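Local coordinates for mandelate racemase/muconate lactonizing enzyme family protein (Azoarcus sp., PDB 2QDE) that belongs to the mandelate racemase/muconate lactonizing enzyme family of the enolase superfamily and holds a barium ion in its barrel domain, at residues D340-F352 and N360-V374. Residues are numbered along the deposited sequence; the frame is centred on the assembly and turned at random.
Sequences DIDNDIALNVPRF and NDGPGLGIELNEDLV
A chi1 of 60° sets CG of Asn348 between the backbone N and the carbonyl carbon, and chi2 of -32° turns the amide to the passing chain of 366-368; in Asn370, CG stands opposite the backbone N (chi1 178°), which lets OD1 reach back to Leu373 N. Between these asparagines, two largely irregular segments of the TIM-barrel-like C-terminal domain of the enolase superfamily run antiparallel, a worked example of how loops can be paired through a single beta bridge, extended by a side chain. Ala346 and Leu369 form a non-hydrogen-bonded antiparallel pair, flanked by two short backbone bonds: Asn370 N gives to Ile345 O at 2.8 Å, and Leu347 N gives to Glu368 O at 2.7 Å. Asn348 supplies the extension, OD1 accepting from Glu368 N (2.9 Å) while ND2 donates to Gly366 O (2.9 Å) along a more bent path, so both ends of the amide are gripped and its rotation is fixed. Gly366 closes a type II' turn begun at Pro363.

Apolar groups fill in around the bridge. Ile345 lies alongside Leu369, CD1 to CD2, and crosses Leu373 at about a right angle; Ile345 and Val374 also reach Leu35 of strand 31-40, tying the contact to the N-terminal domain. Ala346 CB packs on Ile367 CG2, and Ile367 continues onto helix 303-315. Leu347 CD2 lies across Asn370, 3.5 Å from its CB. At the helix start, Leu373 N donates to Asn370 OD1 from above the carbonyl plane (3.1 Å), and a water accepts from Asn370 ND2 while donating to Asp344 O at 2.7 Å.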
ATOM      1  N   ASP A 340     -19.371   8.843 -51.232  1.00 33.96           N
ATOM      2  CA  ASP A 340     -20.829   8.873 -51.217  1.00 34.83           C
ATOM      3  C   ASP A 340     -21.390  10.051 -50.418  1.00 35.04           C
ATOM      4  O   ASP A 340     -22.559  10.033 -50.018  1.00 36.17           O
ATOM      5  CB  ASP A 340     -21.387   7.564 -50.657  1.00 36.12           C
ATOM      6  CG  ASP A 340     -21.157   6.390 -51.592  1.00 38.63           C
ATOM      7  OD1 ASP A 340     -21.092   6.617 -52.831  1.00 39.35           O
ATOM      8  OD2 ASP A 340     -21.054   5.243 -51.095  1.00 37.79           O
ATOM      9  N   ILE A 341     -20.569  11.075 -50.191  1.00 33.46           N
ATOM     10  CA  ILE A 341     -21.015  12.247 -49.441  1.00 31.88           C
ATOM     11  C   ILE A 341     -20.956  13.484 -50.324  1.00 32.62           C
ATOM     12  O   ILE A 341     -19.911  13.786 -50.907  1.00 33.75           O
ATOM     13  CB  ILE A 341     -20.134  12.480 -48.196  1.00 30.32           C
ATOM     14  CG1 ILE A 341     -20.169  11.237 -47.296  1.00 28.40           C
ATOM     15  CG2 ILE A 341     -20.619  13.713 -47.445  1.00 27.76           C
ATOM     16  CD1 ILE A 341     -19.244  11.322 -46.098  1.00 27.72           C
ATOM     17  N   ASP A 342     -22.063  14.219 -50.407  1.00 32.50           N
ATOM     18  CA  ASP A 342     -22.094  15.407 -51.256  1.00 34.04           C
ATOM     19  C   ASP A 342     -22.801  16.617 -50.659  1.00 32.13           C
ATOM     20  O   ASP A 342     -22.899  17.656 -51.313  1.00 32.62           O
ATOM     21  CB  ASP A 342     -22.753  15.061 -52.597  1.00 36.49           C
ATOM     22  CG  ASP A 342     -24.211  14.652 -52.444  1.00 38.72           C
ATOM     23  OD1 ASP A 342     -24.572  14.066 -51.394  1.00 40.20           O
ATOM     24  OD2 ASP A 342     -24.996  14.897 -53.382  1.00 40.05           O
ATOM     25  N   ASN A 343     -23.289  16.497 -49.429  1.00 29.90           N
ATOM     26  CA  ASN A 343     -23.990  17.612 -48.807  1.00 28.62           C
ATOM     27  C   ASN A 343     -23.567  17.833 -47.356  1.00 26.31           C
ATOM     28  O   ASN A 343     -24.410  17.931 -46.471  1.00 23.27           O
ATOM     29  CB  ASN A 343     -25.503  17.368 -48.898  1.00 31.20           C
ATOM     30  CG  ASN A 343     -26.324  18.584 -48.480  1.00 33.51           C
ATOM     31  OD1 ASN A 343     -26.769  18.694 -47.331  1.00 35.66           O
ATOM     32  ND2 ASN A 343     -26.520  19.513 -49.416  1.00 35.27           N
ATOM     33  N   ASP A 344     -22.255  17.912 -47.124  1.00 24.81           N
ATOM     34  CA  ASP A 344     -21.703  18.131 -45.783  1.00 22.09           C
ATOM     35  C   ASP A 344     -21.303  19.602 -45.685  1.00 22.01           C
ATOM     36  O   ASP A 344     -21.022  20.229 -46.710  1.00 21.11           O
ATOM     37  CB  ASP A 344     -20.462  17.254 -45.574  1.00 21.12           C
ATOM     38  CG  ASP A 344     -20.025  17.194 -44.120  1.00 21.34           C
ATOM     39  OD1 ASP A 344     -20.707  16.524 -43.318  1.00 22.49           O
ATOM     40  OD2 ASP A 344     -19.002  17.821 -43.774  1.00 21.64           O
ATOM     41  N   ILE A 345     -21.270  20.170 -44.478  1.00 20.80           N
ATOM     42  CA  ILE A 345     -20.881  21.570 -44.369  1.00 21.43           C
ATOM     43  C   ILE A 345     -19.427  21.722 -44.791  1.00 22.04           C
ATOM     44  O   ILE A 345     -18.939  22.837 -44.981  1.00 24.06           O
ATOM     45  CB  ILE A 345     -21.071  22.141 -42.945  1.00 22.69           C
ATOM     46  CG1 ILE A 345     -20.226  21.372 -41.940  1.00 21.47           C
ATOM     47  CG2 ILE A 345     -22.544  22.087 -42.559  1.00 21.75           C
ATOM     48  CD1 ILE A 345     -20.152  22.055 -40.595  1.00 23.32           C
ATOM     49  N   ALA A 346     -18.732  20.593 -44.918  1.00 21.58           N
ATOM     50  CA  ALA A 346     -17.350  20.601 -45.386  1.00 22.41           C
ATOM     51  C   ALA A 346     -17.465  20.334 -46.880  1.00 22.09           C
ATOM     52  O   ALA A 346     -17.987  19.294 -47.283  1.00 22.94           O
ATOM     53  CB  ALA A 346     -16.536  19.485 -44.727  1.00 21.34           C
ATOM     54  N   LEU A 347     -17.009  21.270 -47.702  1.00 23.67           N
ATOM     55  CA  LEU A 347     -17.080  21.076 -49.143  1.00 24.07           C
ATOM     56  C   LEU A 347     -16.132  19.963 -49.544  1.00 24.12           C
ATOM     57  O   LEU A 347     -16.354  19.277 -50.540  1.00 24.13           O
ATOM     58  CB  LEU A 347     -16.696  22.357 -49.886  1.00 25.41           C
ATOM     59  CG  LEU A 347     -17.665  23.537 -49.800  1.00 23.63           C
ATOM     60  CD1 LEU A 347     -16.993  24.769 -50.360  1.00 23.27           C
ATOM     61  CD2 LEU A 347     -18.940  23.218 -50.568  1.00 25.39           C
ATOM     62  N   ASN A 348     -15.078  19.780 -48.752  1.00 23.81           N
ATOM     63  CA  ASN A 348     -14.077  18.756 -49.027  1.00 22.31           C
ATOM     64  C   ASN A 348     -13.845  17.833 -47.824  1.00 22.88           C
ATOM     65  O   ASN A 348     -12.822  17.913 -47.147  1.00 23.56           O
ATOM     66  CB  ASN A 348     -12.771  19.434 -49.448  1.00 23.14           C
ATOM     67  CG  ASN A 348     -12.221  20.369 -48.378  1.00 22.98           C
ATOM     68  OD1 ASN A 348     -12.972  20.992 -47.619  1.00 22.47           O
ATOM     69  ND2 ASN A 348     -10.903  20.478 -48.323  1.00 22.93           N
ATOM     70  N   VAL A 349     -14.811  16.957 -47.578  1.00 22.24           N
ATOM     71  CA  VAL A 349     -14.753  16.009 -46.472  1.00 23.83           C
ATOM     72  C   VAL A 349     -13.490  15.146 -46.551  1.00 23.06           C
ATOM     73  O   VAL A 349     -13.110  14.692 -47.630  1.00 22.74           O
ATOM     74  CB  VAL A 349     -15.981  15.071 -46.499  1.00 23.84           C
ATOM     75  CG1 VAL A 349     -15.999  14.193 -45.259  1.00 26.01           C
ATOM     76  CG2 VAL A 349     -17.264  15.890 -46.581  1.00 25.49           C
ATOM     77  N   PRO A 350     -12.812  14.926 -45.409  1.00 22.42           N
ATOM     78  CA  PRO A 350     -11.604  14.095 -45.444  1.00 20.96           C
ATOM     79  C   PRO A 350     -11.929  12.744 -46.081  1.00 21.17           C
ATOM     80  O   PRO A 350     -13.030  12.211 -45.904  1.00 20.38           O
ATOM     81  CB  PRO A 350     -11.231  13.976 -43.972  1.00 20.77           C
ATOM     82  CG  PRO A 350     -11.637  15.314 -43.434  1.00 19.71           C
ATOM     83  CD  PRO A 350     -12.990  15.540 -44.080  1.00 20.21           C
ATOM     84  N   ARG A 351     -10.968  12.191 -46.812  1.00 20.53           N
ATOM     85  CA  ARG A 351     -11.169  10.925 -47.502  1.00 21.96           C
ATOM     86  C   ARG A 351     -11.278   9.671 -46.629  1.00 21.72           C
ATOM     87  O   ARG A 351     -10.352   9.310 -45.903  1.00 21.75           O
ATOM     88  CB  ARG A 351     -10.062  10.729 -48.544  1.00 23.67           C
ATOM     89  CG  ARG A 351     -10.176   9.440 -49.340  1.00 25.59           C
ATOM     90  CD  ARG A 351      -9.573   9.602 -50.726  1.00 28.84           C
ATOM     91  NE  ARG A 351      -8.112   9.530 -50.751  1.00 30.24           N
ATOM     92  CZ  ARG A 351      -7.422   8.399 -50.906  1.00 31.62           C
ATOM     93  NH1 ARG A 351      -8.062   7.242 -51.043  1.00 31.71           N
ATOM     94  NH2 ARG A 351      -6.096   8.423 -50.947  1.00 30.01           N
ATOM     95  N   PHE A 352     -12.432   9.018 -46.720  1.00 20.80           N
ATOM     96  CA  PHE A 352     -12.708   7.777 -46.006  1.00 21.22           C
ATOM     97  C   PHE A 352     -12.854   6.767 -47.136  1.00 23.60           C
ATOM     98  O   PHE A 352     -13.825   6.821 -47.896  1.00 22.33           O
ATOM     99  CB  PHE A 352     -14.029   7.865 -45.247  1.00 20.93           C
ATOM    100  CG  PHE A 352     -13.971   8.710 -44.009  1.00 20.10           C
ATOM    101  CD1 PHE A 352     -13.562   8.161 -42.795  1.00 20.96           C
ATOM    102  CD2 PHE A 352     -14.354  10.048 -44.050  1.00 20.29           C
ATOM    103  CE1 PHE A 352     -13.537   8.935 -41.635  1.00 21.48           C
ATOM    104  CE2 PHE A 352     -14.332  10.834 -42.901  1.00 21.24           C
ATOM    105  CZ  PHE A 352     -13.926  10.276 -41.688  1.00 21.95           C
ATOM    106  N   ASN A 360      -6.654  15.600 -44.787  1.00 22.55           N
ATOM    107  CA  ASN A 360      -6.544  16.533 -45.907  1.00 24.30           C
ATOM    108  C   ASN A 360      -5.165  17.178 -45.778  1.00 24.78           C
ATOM    109  O   ASN A 360      -4.604  17.234 -44.683  1.00 23.65           O
ATOM    110  CB  ASN A 360      -7.644  17.601 -45.840  1.00 25.45           C
ATOM    111  CG  ASN A 360      -8.987  17.097 -46.355  1.00 27.46           C
ATOM    112  OD1 ASN A 360     -10.028  17.734 -46.147  1.00 30.15           O
ATOM    113  ND2 ASN A 360      -8.973  15.954 -47.036  1.00 28.05           N
ATOM    114  N   ASP A 361      -4.617  17.670 -46.883  1.00 24.30           N
ATOM    115  CA  ASP A 361      -3.293  18.268 -46.824  1.00 26.02           C
ATOM    116  C   ASP A 361      -3.268  19.777 -47.005  1.00 26.35           C
ATOM    117  O   ASP A 361      -2.207  20.376 -47.132  1.00 27.82           O
ATOM    118  CB  ASP A 361      -2.384  17.592 -47.845  1.00 27.69           C
ATOM    119  CG  ASP A 361      -2.189  16.113 -47.549  1.00 30.26           C
ATOM    120  OD1 ASP A 361      -1.652  15.781 -46.462  1.00 30.61           O
ATOM    121  OD2 ASP A 361      -2.580  15.278 -48.397  1.00 30.43           O
ATOM    122  N   GLY A 362      -4.441  20.397 -47.003  1.00 26.62           N
ATOM    123  CA  GLY A 362      -4.495  21.838 -47.145  1.00 25.07           C
ATOM    124  C   GLY A 362      -4.007  22.526 -45.880  1.00 24.34           C
ATOM    125  O   GLY A 362      -3.786  21.867 -44.855  1.00 22.80           O
ATOM    126  N   PRO A 363      -3.828  23.856 -45.916  1.00 24.16           N
ATOM    127  CA  PRO A 363      -3.360  24.610 -44.746  1.00 22.70           C
ATOM    128  C   PRO A 363      -4.365  24.541 -43.599  1.00 21.83           C
ATOM    129  O   PRO A 363      -5.576  24.492 -43.832  1.00 21.40           O
ATOM    130  CB  PRO A 363      -3.213  26.032 -45.286  1.00 23.79           C
ATOM    131  CG  PRO A 363      -3.030  25.833 -46.783  1.00 24.47           C
ATOM    132  CD  PRO A 363      -4.023  24.752 -47.070  1.00 23.47           C
ATOM    133  N   GLY A 364      -3.864  24.560 -42.364  1.00 21.79           N
ATOM    134  CA  GLY A 364      -4.744  24.487 -41.205  1.00 20.45           C
ATOM    135  C   GLY A 364      -5.437  23.135 -41.144  1.00 20.08           C
ATOM    136  O   GLY A 364      -4.816  22.105 -41.414  1.00 19.00           O
ATOM    137  N   LEU A 365      -6.720  23.119 -40.796  1.00 18.64           N
ATOM    138  CA  LEU A 365      -7.452  21.854 -40.731  1.00 19.38           C
ATOM    139  C   LEU A 365      -7.769  21.345 -42.136  1.00 19.62           C
ATOM    140  O   LEU A 365      -8.272  20.232 -42.303  1.00 19.77           O
ATOM    141  CB  LEU A 365      -8.747  22.019 -39.927  1.00 17.90           C
ATOM    142  CG  LEU A 365      -8.563  22.249 -38.424  1.00 17.48           C
ATOM    143  CD1 LEU A 365      -9.879  22.679 -37.799  1.00 18.11           C
ATOM    144  CD2 LEU A 365      -8.045  20.965 -37.768  1.00 16.32           C
ATOM    145  N   GLY A 366      -7.478  22.173 -43.138  1.00 19.48           N
ATOM    146  CA  GLY A 366      -7.715  21.799 -44.522  1.00 20.73           C
ATOM    147  C   GLY A 366      -9.167  21.635 -44.936  1.00 20.94           C
ATOM    148  O   GLY A 366      -9.474  20.802 -45.790  1.00 21.04           O
ATOM    149  N   ILE A 367     -10.056  22.429 -44.342  1.00 19.93           N
ATOM    150  CA  ILE A 367     -11.481  22.360 -44.645  1.00 21.10           C
ATOM    151  C   ILE A 367     -12.037  23.670 -45.215  1.00 22.48           C
ATOM    152  O   ILE A 367     -11.691  24.763 -44.753  1.00 22.76           O
ATOM    153  CB  ILE A 367     -12.301  22.004 -43.376  1.00 20.93           C
ATOM    154  CG1 ILE A 367     -11.872  20.631 -42.842  1.00 19.66           C
ATOM    155  CG2 ILE A 367     -13.797  22.025 -43.690  1.00 18.89           C
ATOM    156  CD1 ILE A 367     -12.179  19.478 -43.772  1.00 20.00           C
ATOM    157  N   GLU A 368     -12.911  23.537 -46.209  1.00 24.56           N
ATOM    158  CA  GLU A 368     -13.575  24.670 -46.862  1.00 25.69           C
ATOM    159  C   GLU A 368     -15.062  24.537 -46.549  1.00 23.07           C
ATOM    160  O   GLU A 368     -15.698  23.562 -46.952  1.00 23.49           O
ATOM    161  CB  GLU A 368     -13.389  24.600 -48.376  1.00 28.07           C
ATOM    162  CG  GLU A 368     -11.959  24.451 -48.828  1.00 35.32           C
ATOM    163  CD  GLU A 368     -11.266  25.776 -48.989  1.00 39.17           C
ATOM    164  OE1 GLU A 368     -11.443  26.652 -48.109  1.00 41.28           O
ATOM    165  OE2 GLU A 368     -10.539  25.944 -49.994  1.00 41.38           O
ATOM    166  N   LEU A 369     -15.615  25.511 -45.839  1.00 23.82           N
ATOM    167  CA  LEU A 369     -17.025  25.457 -45.474  1.00 24.17           C
ATOM    168  C   LEU A 369     -18.001  25.838 -46.579  1.00 24.53           C
ATOM    169  O   LEU A 369     -17.765  26.767 -47.354  1.00 24.40           O
ATOM    170  CB  LEU A 369     -17.306  26.355 -44.262  1.00 24.23           C
ATOM    171  CG  LEU A 369     -16.960  25.862 -42.856  1.00 25.56           C
ATOM    172  CD1 LEU A 369     -17.417  26.895 -41.840  1.00 25.34           C
ATOM    173  CD2 LEU A 369     -17.642  24.529 -42.582  1.00 25.07           C
ATOM    174  N   ASN A 370     -19.100  25.100 -46.648  1.00 22.96           N
ATOM    175  CA  ASN A 370     -20.149  25.403 -47.601  1.00 23.44           C
ATOM    176  C   ASN A 370     -20.967  26.417 -46.800  1.00 23.32           C
ATOM    177  O   ASN A 370     -21.842  26.037 -46.025  1.00 21.61           O
ATOM    178  CB  ASN A 370     -20.978  24.149 -47.888  1.00 23.91           C
ATOM    179  CG  ASN A 370     -22.126  24.417 -48.840  1.00 24.59           C
ATOM    180  OD1 ASN A 370     -22.659  25.527 -48.888  1.00 24.62           O
ATOM    181  ND2 ASN A 370     -22.530  23.396 -49.586  1.00 24.03           N
ATOM    182  N   GLU A 371     -20.657  27.699 -46.971  1.00 22.96           N
ATOM    183  CA  GLU A 371     -21.325  28.767 -46.226  1.00 24.64           C
ATOM    184  C   GLU A 371     -22.853  28.798 -46.288  1.00 25.31           C
ATOM    185  O   GLU A 371     -23.514  28.971 -45.258  1.00 22.99           O
ATOM    186  CB  GLU A 371     -20.787  30.135 -46.659  1.00 25.47           C
ATOM    187  CG  GLU A 371     -19.296  30.353 -46.418  1.00 27.33           C
ATOM    188  CD  GLU A 371     -18.897  30.260 -44.953  1.00 30.35           C
ATOM    189  OE1 GLU A 371     -19.739  30.546 -44.067  1.00 31.15           O
ATOM    190  OE2 GLU A 371     -17.720  29.916 -44.685  1.00 31.15           O
ATOM    191  N   ASP A 372     -23.428  28.651 -47.477  1.00 26.26           N
ATOM    192  CA  ASP A 372     -24.876  28.688 -47.559  1.00 28.15           C
ATOM    193  C   ASP A 372     -25.530  27.489 -46.871  1.00 26.45           C
ATOM    194  O   ASP A 372     -26.603  27.624 -46.280  1.00 25.57           O
ATOM    195  CB  ASP A 372     -25.344  28.847 -49.020  1.00 33.49           C
ATOM    196  CG  ASP A 372     -24.521  28.051 -49.999  1.00 38.98           C
ATOM    197  OD1 ASP A 372     -24.729  26.818 -50.066  1.00 42.29           O
ATOM    198  OD2 ASP A 372     -23.672  28.655 -50.715  1.00 41.90           O
ATOM    199  N   LEU A 373     -24.883  26.327 -46.914  1.00 24.30           N
ATOM    200  CA  LEU A 373     -25.434  25.148 -46.246  1.00 22.78           C
ATOM    201  C   LEU A 373     -25.402  25.404 -44.743  1.00 21.48           C
ATOM    202  O   LEU A 373     -26.321  25.024 -44.012  1.00 21.07           O
ATOM    203  CB  LEU A 373     -24.614  23.896 -46.579  1.00 21.93           C
ATOM    204  CG  LEU A 373     -24.977  22.607 -45.832  1.00 21.28           C
ATOM    205  CD1 LEU A 373     -26.440  22.260 -46.046  1.00 19.87           C
ATOM    206  CD2 LEU A 373     -24.083  21.473 -46.321  1.00 21.92           C
ATOM    207  N   VAL A 374     -24.343  26.059 -44.283  1.00 20.99           N
ATOM    208  CA  VAL A 374     -24.222  26.372 -42.869  1.00 20.57           C
ATOM    209  C   VAL A 374     -25.427  27.213 -42.453  1.00 22.20           C
ATOM    210  O   VAL A 374     -26.071  26.938 -41.439  1.00 21.73           O
ATOM    211  CB  VAL A 374     -22.934  27.148 -42.574  1.00 21.15           C
ATOM    212  CG1 VAL A 374     -23.011  27.790 -41.198  1.00 20.38           C
ATOM    213  CG2 VAL A 374     -21.743  26.201 -42.642  1.00 21.99           C
TER
HETATM  214  O   HOH W   1     -21.568  20.534 -49.380  1.00 31.33           O